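Local coordinates for P450 epoxidase (Sorangium cellulosum, PDB 1Q5D), which belongs to the cytochrome P450 family of haem proteins and holds a haem group in a mainly helical fold with a smaller beta-sheet region, at residues V51-H56 with F327-S332; L295-I300 with A333-T338; T39-W44 with C316-K321. All coordinates share one frame; numbering follows the deposited sequence.

Contacts 1 and 3 lie at the mixed beta sheet of the P450 fold, and contact 2 beside it, at the end of helix 287-297. Contact 1 lies in the middle: its centre is about 10 Å from that of contact 2 and about 12 Å from that of contact 3, while the centres of contacts 2 and 3 are about 21 Å apart and the two do not touch. Tyr55 N meets Asp336 OD2 at 2.9 Å, joining contacts 1 and 2; Val51 N meets Phe42 O at 2.7 Å, joining contacts 1 and 3 through adjacent strands. The Phe327 side chain of contact 1 comes within about 4 Å of bound EPB, and the Leu295 side chain of contact 2 within about 4 Å of the haem. The centre of contact 3 is about 26 Å from that of the chain.

Contact 1: residues V51-H56 with F327-S332; sequences VLTRYH and FLLIPS
Val51 touches the opposite strand with both of its methyls: CG2 rests 4.1 Å from Phe327 CB, while CG1 lies 4.0 Å from Leu329 CB, the two side chains crossing obliquely. CG1 stands anti to the backbone N (chi1 175°), which turns it to Leu329 and leaves CG2 for Phe327. Valine suits this spot, since two methyls splayed from one carbon can touch two neighbours at once. Phe327 offers Val51 only its root, for its ring leads away and reaches bound EPB. On the other face of the sheet Leu52 and Leu328 approach more loosely, and helix 55-62 packs against both. These are parallel strands of the P450 beta1 sheet: Leu52 N donates to Phe327 O at 2.8 Å, and Leu329 N returns a bond of 2.9 Å to Leu52 O. Leu329 is also the N-cap of a short helix, which brings Ser332 back over Thr53. With OG anti to its own backbone N (chi1 178°), Ser332 gives a 2.8 Å hydrogen bond to a lone pair of Thr53 O, in the carbonyl plane; Arg36 NH1 also bonds this hydroxyl. Thr53 turns CG2 to Leu329 CD2, 4.1 Å away, and its hydroxyl bonds Thr39 O.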
loop_
_atom_site.group_PDB
_atom_site.type_symbol
_atom_site.label_atom_id
_atom_site.label_comp_id
_atom_site.label_asym_id
_atom_site.label_seq_id
_atom_site.Cartn_x
_atom_site.Cartn_y
_atom_site.Cartn_z
ATOM N N VAL A 51 0.126 19.915 -5.392
ATOM C CA VAL A 51 -0.668 19.049 -4.510
ATOM C C VAL A 51 -2.151 19.318 -4.753
ATOM O O VAL A 51 -2.614 20.463 -4.618
ATOM C CB VAL A 51 -0.352 19.306 -3.026
ATOM C CG1 VAL A 51 -1.272 18.501 -2.110
ATOM C CG2 VAL A 51 1.113 18.965 -2.712
ATOM N N LEU A 52 -2.896 18.276 -5.113
ATOM C CA LEU A 52 -4.343 18.405 -5.307
ATOM C C LEU A 52 -5.098 17.906 -4.082
ATOM O O LEU A 52 -4.878 16.770 -3.619
ATOM C CB LEU A 52 -4.781 17.658 -6.569
ATOM C CG LEU A 52 -4.301 18.285 -7.879
ATOM C CD1 LEU A 52 -4.383 17.292 -9.022
ATOM C CD2 LEU A 52 -5.121 19.536 -8.188
ATOM N N THR A 53 -6.006 18.742 -3.573
ATOM C CA THR A 53 -6.667 18.496 -2.299
ATOM C C THR A 53 -8.107 17.979 -2.356
ATOM O O THR A 53 -8.622 17.552 -1.339
ATOM C CB THR A 53 -6.698 19.779 -1.467
ATOM O OG1 THR A 53 -7.335 20.818 -2.233
ATOM C CG2 THR A 53 -5.281 20.307 -1.207
ATOM N N ARG A 54 -8.769 18.059 -3.506
ATOM C CA ARG A 54 -10.200 17.756 -3.542
ATOM C C ARG A 54 -10.550 16.497 -4.348
ATOM O O ARG A 54 -9.918 16.191 -5.353
ATOM C CB ARG A 54 -10.985 18.970 -4.051
ATOM C CG ARG A 54 -10.885 20.169 -3.105
ATOM C CD ARG A 54 -11.343 21.508 -3.705
ATOM N NE ARG A 54 -11.051 22.610 -2.789
ATOM C CZ ARG A 54 -11.298 23.888 -3.052
ATOM N NH1 ARG A 54 -11.838 24.237 -4.219
ATOM N NH2 ARG A 54 -10.993 24.814 -2.150
ATOM N N TYR A 55 -11.553 15.762 -3.882
ATOM C CA TYR A 55 -11.915 14.500 -4.532
ATOM C C TYR A 55 -12.003 14.572 -6.057
ATOM O O TYR A 55 -11.344 13.810 -6.764
ATOM C CB TYR A 55 -13.222 13.938 -3.966
ATOM C CG TYR A 55 -13.539 12.575 -4.531
ATOM C CD1 TYR A 55 -13.208 11.419 -3.824
ATOM C CD2 TYR A 55 -14.157 12.436 -5.784
ATOM C CE1 TYR A 55 -13.496 10.158 -4.338
ATOM C CE2 TYR A 55 -14.445 11.172 -6.308
ATOM C CZ TYR A 55 -14.119 10.042 -5.577
ATOM O OH TYR A 55 -14.388 8.782 -6.083
ATOM N N HIS A 56 -12.806 15.492 -6.583
ATOM C CA HIS A 56 -13.075 15.473 -8.025
ATOM C C HIS A 56 -11.848 15.745 -8.874
ATOM O O HIS A 56 -11.693 15.168 -9.953
ATOM C CB HIS A 56 -14.236 16.394 -8.395
ATOM C CG HIS A 56 -15.575 15.794 -8.094
ATOM N ND1 HIS A 56 -16.359 16.206 -7.036
ATOM C CD2 HIS A 56 -16.247 14.776 -8.686
ATOM C CE1 HIS A 56 -17.465 15.483 -7.002
ATOM N NE2 HIS A 56 -17.421 14.608 -7.991
ATOM N N PHE A 327 1.193 15.679 -6.720
ATOM C CA PHE A 327 0.731 14.796 -5.662
ATOM C C PHE A 327 -0.786 14.840 -5.521
ATOM O O PHE A 327 -1.385 15.912 -5.431
ATOM C CB PHE A 327 1.354 15.196 -4.327
ATOM C CG PHE A 327 2.453 14.279 -3.860
ATOM C CD1 PHE A 327 3.783 14.699 -3.895
ATOM C CD2 PHE A 327 2.162 13.017 -3.346
ATOM C CE1 PHE A 327 4.809 13.857 -3.436
ATOM C CE2 PHE A 327 3.180 12.176 -2.889
ATOM C CZ PHE A 327 4.506 12.603 -2.934
ATOM N N LEU A 328 -1.395 13.666 -5.509
ATOM C CA LEU A 328 -2.821 13.514 -5.268
ATOM C C LEU A 328 -2.963 13.302 -3.783
ATOM O O LEU A 328 -2.520 12.276 -3.284
ATOM C CB LEU A 328 -3.323 12.272 -6.018
ATOM C CG LEU A 328 -3.592 12.446 -7.511
ATOM C CD1 LEU A 328 -2.552 13.290 -8.225
ATOM C CD2 LEU A 328 -3.779 11.114 -8.232
ATOM N N LEU A 329 -3.530 14.276 -3.064
ATOM C CA LEU A 329 -3.621 14.205 -1.599
ATOM C C LEU A 329 -4.758 13.293 -1.140
ATOM O O LEU A 329 -5.825 13.766 -0.754
ATOM C CB LEU A 329 -3.751 15.607 -0.971
ATOM C CG LEU A 329 -3.559 15.758 0.540
ATOM C CD1 LEU A 329 -2.208 15.173 1.043
ATOM C CD2 LEU A 329 -3.705 17.236 0.993
ATOM N N ILE A 330 -4.496 11.984 -1.139
ATOM C CA ILE A 330 -5.537 10.980 -0.913
ATOM C C ILE A 330 -6.326 11.087 0.382
ATOM O O ILE A 330 -7.545 11.014 0.342
ATOM C CB ILE A 330 -4.979 9.535 -1.080
ATOM C CG1 ILE A 330 -4.363 9.329 -2.469
ATOM C CG2 ILE A 330 -6.048 8.503 -0.768
ATOM C CD1 ILE A 330 -5.267 9.611 -3.626
ATOM N N PRO A 331 -5.668 11.223 1.534
ATOM C CA PRO A 331 -6.399 11.313 2.799
ATOM C C PRO A 331 -7.302 12.539 2.841
ATOM O O PRO A 331 -8.282 12.531 3.570
ATOM C CB PRO A 331 -5.291 11.446 3.853
ATOM C CG PRO A 331 -4.084 10.984 3.175
ATOM C CD PRO A 331 -4.209 11.289 1.726
ATOM N N SER A 332 -6.970 13.555 2.056
ATOM C CA SER A 332 -7.779 14.764 1.975
ATOM C C SER A 332 -8.996 14.563 1.072
ATOM O O SER A 332 -10.132 14.832 1.465
ATOM C CB SER A 332 -6.955 15.927 1.429
ATOM O OG SER A 332 -7.782 17.092 1.307
#

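Contact 2: residues L295-I300 with A333-T338; sequences LRFDNI and ALRDGT
Arg335 grips Phe297 side-on, with NE at 2.8 Å and NH2 at 2.9 Å both bonded to the single acceptor Phe297 O. NE meets a lone pair in the carbonyl plane, whereas NH2 is tilted from that plane by 31°. The same guanidinium lies almost parallel to the Phe297 ring (planes 7° apart), with NH2 over one face, offset toward the rim near CE1. A long chain ending in a flat cation suits this place, for it can satisfy a carbonyl at the end of a helix and cover the ring beside it. The packing is also close at Leu334, whose CB sits 3.3 Å from Arg296 O, while its CD1 reaches Leu295 O; Asn299 ND2, itself bonded to Leu295 O, borders that methyl, and Asn299 OD1 accepts from Leu301 N. Leu334 O in turn takes a bond of 3.0 Å from Arg296 NH1, in the guanidinium plane. Arg296 is the arginine of the family's ExxR motif in helix K, its NH2 bridged to Glu293. The loose side is the chain just after the turn: Gly337 and Thr338 are exposed; Thr338 N bonds back to Asp336 OD1, an Asx turn, and Thr338 OG1 adds a second bond to that oxygen. Arg296 NH1 and Arg335 NE stand 4.5 Å apart; any repulsion is probably eased by Glu293 on one arginine and Asp344, which bridges Arg335 NH1, on the other.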
loop_
_atom_site.group_PDB
_atom_site.type_symbol
_atom_site.label_atom_id
_atom_site.label_comp_id
_atom_site.label_asym_id
_atom_site.label_seq_id
_atom_site.Cartn_x
_atom_site.Cartn_y
_atom_site.Cartn_z
ATOM N N LEU A 295 -9.961 2.659 5.219
ATOM C CA LEU A 295 -9.095 3.357 4.269
ATOM C C LEU A 295 -9.700 4.636 3.734
ATOM O O LEU A 295 -8.975 5.538 3.313
ATOM C CB LEU A 295 -8.702 2.457 3.097
ATOM C CG LEU A 295 -7.789 1.284 3.461
ATOM C CD1 LEU A 295 -7.467 0.460 2.254
ATOM C CD2 LEU A 295 -6.498 1.762 4.141
ATOM N N ARG A 296 -11.027 4.710 3.745
ATOM C CA ARG A 296 -11.726 5.917 3.319
ATOM C C ARG A 296 -11.620 6.985 4.427
ATOM O O ARG A 296 -11.255 8.145 4.171
ATOM C CB ARG A 296 -13.200 5.560 2.994
ATOM C CG ARG A 296 -13.965 6.605 2.170
ATOM C CD ARG A 296 -14.339 7.892 2.954
ATOM N NE ARG A 296 -14.922 7.656 4.280
ATOM C CZ ARG A 296 -15.122 8.616 5.193
ATOM N NH1 ARG A 296 -14.761 9.864 4.934
ATOM N NH2 ARG A 296 -15.679 8.341 6.366
ATOM N N PHE A 297 -11.924 6.585 5.657
ATOM C CA PHE A 297 -12.010 7.508 6.781
ATOM C C PHE A 297 -10.616 7.892 7.278
ATOM O O PHE A 297 -10.367 9.058 7.629
ATOM C CB PHE A 297 -12.776 6.859 7.938
ATOM C CG PHE A 297 -12.681 7.613 9.243
ATOM C CD1 PHE A 297 -13.276 8.856 9.385
ATOM C CD2 PHE A 297 -12.033 7.062 10.338
ATOM C CE1 PHE A 297 -13.199 9.553 10.579
ATOM C CE2 PHE A 297 -11.959 7.751 11.538
ATOM C CZ PHE A 297 -12.543 8.994 11.666
ATOM N N ASP A 298 -9.715 6.917 7.287
ATOM C CA ASP A 298 -8.392 7.117 7.888
ATOM C C ASP A 298 -7.303 6.556 6.998
ATOM O O ASP A 298 -6.607 5.604 7.370
ATOM C CB ASP A 298 -8.362 6.435 9.251
ATOM C CG ASP A 298 -7.324 7.029 10.187
ATOM O OD1 ASP A 298 -6.698 8.067 9.871
ATOM O OD2 ASP A 298 -7.091 6.489 11.281
ATOM N N ASN A 299 -7.165 7.137 5.816
ATOM C CA ASN A 299 -6.291 6.583 4.813
ATOM C C ASN A 299 -4.860 6.514 5.321
ATOM O O ASN A 299 -4.368 7.472 5.949
ATOM C CB ASN A 299 -6.327 7.425 3.546
ATOM C CG ASN A 299 -5.616 6.753 2.405
ATOM O OD1 ASN A 299 -4.475 7.113 2.058
ATOM N ND2 ASN A 299 -6.281 5.750 1.805
ATOM N N ILE A 300 -4.208 5.388 5.040
ATOM C CA ILE A 300 -2.850 5.118 5.526
ATOM C C ILE A 300 -1.742 5.916 4.842
ATOM O O ILE A 300 -0.582 5.908 5.317
ATOM C CB ILE A 300 -2.500 3.610 5.366
ATOM C CG1 ILE A 300 -2.512 3.226 3.880
ATOM C CG2 ILE A 300 -3.393 2.738 6.264
ATOM C CD1 ILE A 300 -1.916 1.835 3.532
ATOM N N ALA A 333 -8.742 14.100 -0.139
ATOM C CA ALA A 333 -9.813 13.832 -1.089
ATOM C C ALA A 333 -10.855 12.904 -0.450
ATOM O O ALA A 333 -12.048 13.015 -0.730
ATOM C CB ALA A 333 -9.223 13.207 -2.371
ATOM N N LEU A 334 -10.410 12.011 0.432
ATOM C CA LEU A 334 -11.311 11.019 1.000
ATOM C C LEU A 334 -12.075 11.579 2.180
ATOM O O LEU A 334 -12.938 10.897 2.731
ATOM C CB LEU A 334 -10.566 9.720 1.363
ATOM C CG LEU A 334 -9.962 9.011 0.143
ATOM C CD1 LEU A 334 -9.453 7.611 0.458
ATOM C CD2 LEU A 334 -10.948 8.965 -1.033
ATOM N N ARG A 335 -11.779 12.828 2.555
ATOM C CA ARG A 335 -12.593 13.534 3.538
ATOM C C ARG A 335 -13.427 14.649 2.902
ATOM O O ARG A 335 -13.928 15.526 3.587
ATOM C CB ARG A 335 -11.734 14.112 4.675
ATOM C CG ARG A 335 -11.155 13.073 5.620
ATOM C CD ARG A 335 -12.180 12.373 6.481
ATOM N NE ARG A 335 -11.555 11.559 7.517
ATOM C CZ ARG A 335 -11.272 11.966 8.743
ATOM N NH1 ARG A 335 -11.574 13.199 9.126
ATOM N NH2 ARG A 335 -10.697 11.133 9.600
ATOM N N ASP A 336 -13.570 14.606 1.585
ATOM C CA ASP A 336 -14.270 15.640 0.856
ATOM C C ASP A 336 -15.781 15.512 1.076
ATOM O O ASP A 336 -16.387 14.523 0.678
ATOM C CB ASP A 336 -13.908 15.525 -0.623
ATOM C CG ASP A 336 -14.288 16.749 -1.414
ATOM O OD1 ASP A 336 -15.308 17.383 -1.089
ATOM O OD2 ASP A 336 -13.635 17.136 -2.390
ATOM N N GLY A 337 -16.379 16.514 1.724
ATOM C CA GLY A 337 -17.787 16.478 2.092
ATOM C C GLY A 337 -18.767 16.602 0.943
ATOM O O GLY A 337 -19.964 16.346 1.100
ATOM N N THR A 338 -18.287 16.996 -0.222
ATOM C CA THR A 338 -19.164 17.011 -1.380
ATOM C C THR A 338 -19.343 15.605 -1.942
ATOM O O THR A 338 -20.152 15.392 -2.837
ATOM C CB THR A 338 -18.669 17.976 -2.468
ATOM O OG1 THR A 338 -17.429 17.506 -3.011
ATOM C CG2 THR A 338 -18.323 19.332 -1.868
#

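Contact 3: residues T39-W44 with C316-K321; sequences TPIFYW and CGASIK
Thr39 OG1 donates a 2.8 Å hydrogen bond to Ile41 O, tying down the bend from which Pro40 and Ile41 reach across to Cys316. The hydroxyl comes in tilted 34° from the carbonyl plane. Across the two segments it is mainly carbon that meets carbon, with Cys316 O also 3.7 Å from Ile41 CG2. Pro40 presents its ring, with CG 3.8 Å from Cys316 CB and CB near Cys316 SG; a rigid ring suits the short link between a helix and a strand. Ile41 does most of the work with its two branches. CG2, held between its own backbone N and carbonyl carbon, faces Cys316 CB and, at 3.9 Å, Ala318 CB. CG1 is anti to the backbone N (chi1 -166°), and the extended chain beyond it carries CD1 to 4.0 Å from Ile320 CD1, where the two isoleucines meet by their terminal methyls. Ala318 CB, a single methyl, is near both CG2 and CD1 of Ile41; with Cys316 and Ile320 it makes three side chains that meet Ile41. Cys316 and Gly317 both have positive phi, and their backbone angles fit the central positions of a type I' turn, the tight reversal of a beta hairpin; at Gly317, with phi 92°, a side chain would press on the preceding carbonyl. The hairpin, strands 313-315 and 318-320, is a small sheet of its own. It packs beside strand 41-44, an outermost strand of the mixed sheet that pairs with strand 49-52; Ala318 also touches Trp50 of that strand, and Asp57 of helix 55-62 borders both Pro40 and Cys316.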
loop_
_atom_site.group_PDB
_atom_site.type_symbol
_atom_site.label_atom_id
_atom_site.label_comp_id
_atom_site.label_asym_id
_atom_site.label_seq_id
_atom_site.Cartn_x
_atom_site.Cartn_y
_atom_site.Cartn_z
ATOM N N THR A 39 -8.026 25.909 -0.919
ATOM C CA THR A 39 -7.565 25.813 -2.304
ATOM C C THR A 39 -7.637 24.377 -2.845
ATOM O O THR A 39 -7.509 23.409 -2.078
ATOM C CB THR A 39 -6.121 26.358 -2.418
ATOM O OG1 THR A 39 -5.725 26.354 -3.788
ATOM C CG2 THR A 39 -5.115 25.401 -1.752
ATOM N N PRO A 40 -7.882 24.242 -4.146
ATOM C CA PRO A 40 -7.873 22.931 -4.809
ATOM C C PRO A 40 -6.458 22.467 -5.144
ATOM O O PRO A 40 -6.257 21.275 -5.399
ATOM C CB PRO A 40 -8.603 23.210 -6.115
ATOM C CG PRO A 40 -8.200 24.646 -6.433
ATOM C CD PRO A 40 -8.229 25.327 -5.086
ATOM N N ILE A 41 -5.502 23.395 -5.156
ATOM C CA ILE A 41 -4.131 23.078 -5.558
ATOM C C ILE A 41 -3.128 24.053 -4.935
ATOM O O ILE A 41 -3.403 25.247 -4.780
ATOM C CB ILE A 41 -3.994 23.070 -7.101
ATOM C CG1 ILE A 41 -2.681 22.403 -7.542
ATOM C CG2 ILE A 41 -4.113 24.497 -7.666
ATOM C CD1 ILE A 41 -2.570 22.184 -9.035
ATOM N N PHE A 42 -1.966 23.536 -4.561
ATOM C CA PHE A 42 -0.891 24.386 -4.092
ATOM C C PHE A 42 0.442 23.752 -4.426
ATOM O O PHE A 42 0.513 22.535 -4.673
ATOM C CB PHE A 42 -1.022 24.650 -2.594
ATOM C CG PHE A 42 -0.809 23.437 -1.724
ATOM C CD1 PHE A 42 0.474 23.075 -1.310
ATOM C CD2 PHE A 42 -1.891 22.684 -1.282
ATOM C CE1 PHE A 42 0.672 21.979 -0.490
ATOM C CE2 PHE A 42 -1.697 21.580 -0.456
ATOM C CZ PHE A 42 -0.401 21.228 -0.063
ATOM N N TYR A 43 1.494 24.573 -4.458
ATOM C CA TYR A 43 2.828 24.044 -4.689
ATOM C C TYR A 43 3.504 23.741 -3.354
ATOM O O TYR A 43 3.549 24.586 -2.448
ATOM C CB TYR A 43 3.693 25.006 -5.513
ATOM C CG TYR A 43 4.912 24.334 -6.090
ATOM C CD1 TYR A 43 4.850 23.690 -7.313
ATOM C CD2 TYR A 43 6.123 24.323 -5.398
ATOM C CE1 TYR A 43 5.955 23.058 -7.844
ATOM C CE2 TYR A 43 7.241 23.692 -5.922
ATOM C CZ TYR A 43 7.147 23.064 -7.150
ATOM O OH TYR A 43 8.236 22.427 -7.695
ATOM N N TRP A 44 4.022 22.525 -3.240
ATOM C CA TRP A 44 4.660 22.060 -2.019
ATOM C C TRP A 44 6.159 22.236 -2.188
ATOM O O TRP A 44 6.788 21.490 -2.922
ATOM C CB TRP A 44 4.345 20.576 -1.792
ATOM C CG TRP A 44 4.984 19.981 -0.561
ATOM C CD1 TRP A 44 5.457 20.648 0.544
ATOM C CD2 TRP A 44 5.208 18.593 -0.308
ATOM N NE1 TRP A 44 5.971 19.755 1.459
ATOM C CE2 TRP A 44 5.820 18.485 0.962
ATOM C CE3 TRP A 44 4.938 17.417 -1.024
ATOM C CZ2 TRP A 44 6.180 17.260 1.516
ATOM C CZ3 TRP A 44 5.303 16.208 -0.479
ATOM C CH2 TRP A 44 5.900 16.134 0.792
ATOM N N CYS A 316 -6.966 23.841 -12.256
ATOM C CA CYS A 316 -7.484 24.370 -10.995
ATOM C C CYS A 316 -6.918 25.765 -10.692
ATOM O O CYS A 316 -6.810 26.162 -9.533
ATOM C CB CYS A 316 -7.183 23.407 -9.839
ATOM S SG CYS A 316 -8.073 21.822 -9.890
ATOM N N GLY A 317 -6.548 26.494 -11.742
ATOM C CA GLY A 317 -6.050 27.852 -11.597
ATOM C C GLY A 317 -4.540 27.927 -11.461
ATOM O O GLY A 317 -3.992 28.972 -11.100
ATOM N N ALA A 318 -3.860 26.820 -11.747
ATOM C CA ALA A 318 -2.404 26.791 -11.688
ATOM C C ALA A 318 -1.796 26.544 -13.059
ATOM O O ALA A 318 -2.350 25.802 -13.875
ATOM C CB ALA A 318 -1.927 25.735 -10.700
ATOM N N SER A 319 -0.646 27.160 -13.299
ATOM C CA SER A 319 0.075 26.970 -14.548
ATOM C C SER A 319 1.131 25.896 -14.368
ATOM O O SER A 319 2.257 26.177 -13.943
ATOM C CB SER A 319 0.726 28.281 -14.990
ATOM O OG SER A 319 -0.265 29.279 -15.172
ATOM N N ILE A 320 0.758 24.663 -14.689
ATOM C CA ILE A 320 1.643 23.523 -14.502
ATOM C C ILE A 320 2.493 23.297 -15.740
ATOM O O ILE A 320 1.978 23.225 -16.855
ATOM C CB ILE A 320 0.818 22.254 -14.159
ATOM C CG1 ILE A 320 -0.062 22.518 -12.935
ATOM C CG2 ILE A 320 1.741 21.064 -13.930
ATOM C CD1 ILE A 320 -1.029 21.397 -12.595
ATOM N N LYS A 321 3.798 23.167 -15.541
ATOM C CA LYS A 321 4.707 22.978 -16.659
ATOM C C LYS A 321 5.018 21.505 -16.939
ATOM O O LYS A 321 4.899 20.647 -16.060
ATOM C CB LYS A 321 5.998 23.780 -16.450
ATOM C CG LYS A 321 5.775 25.260 -16.133
ATOM C CD LYS A 321 4.930 25.963 -17.204
ATOM C CE LYS A 321 4.818 27.468 -16.932
ATOM N NZ LYS A 321 3.550 28.052 -17.465
#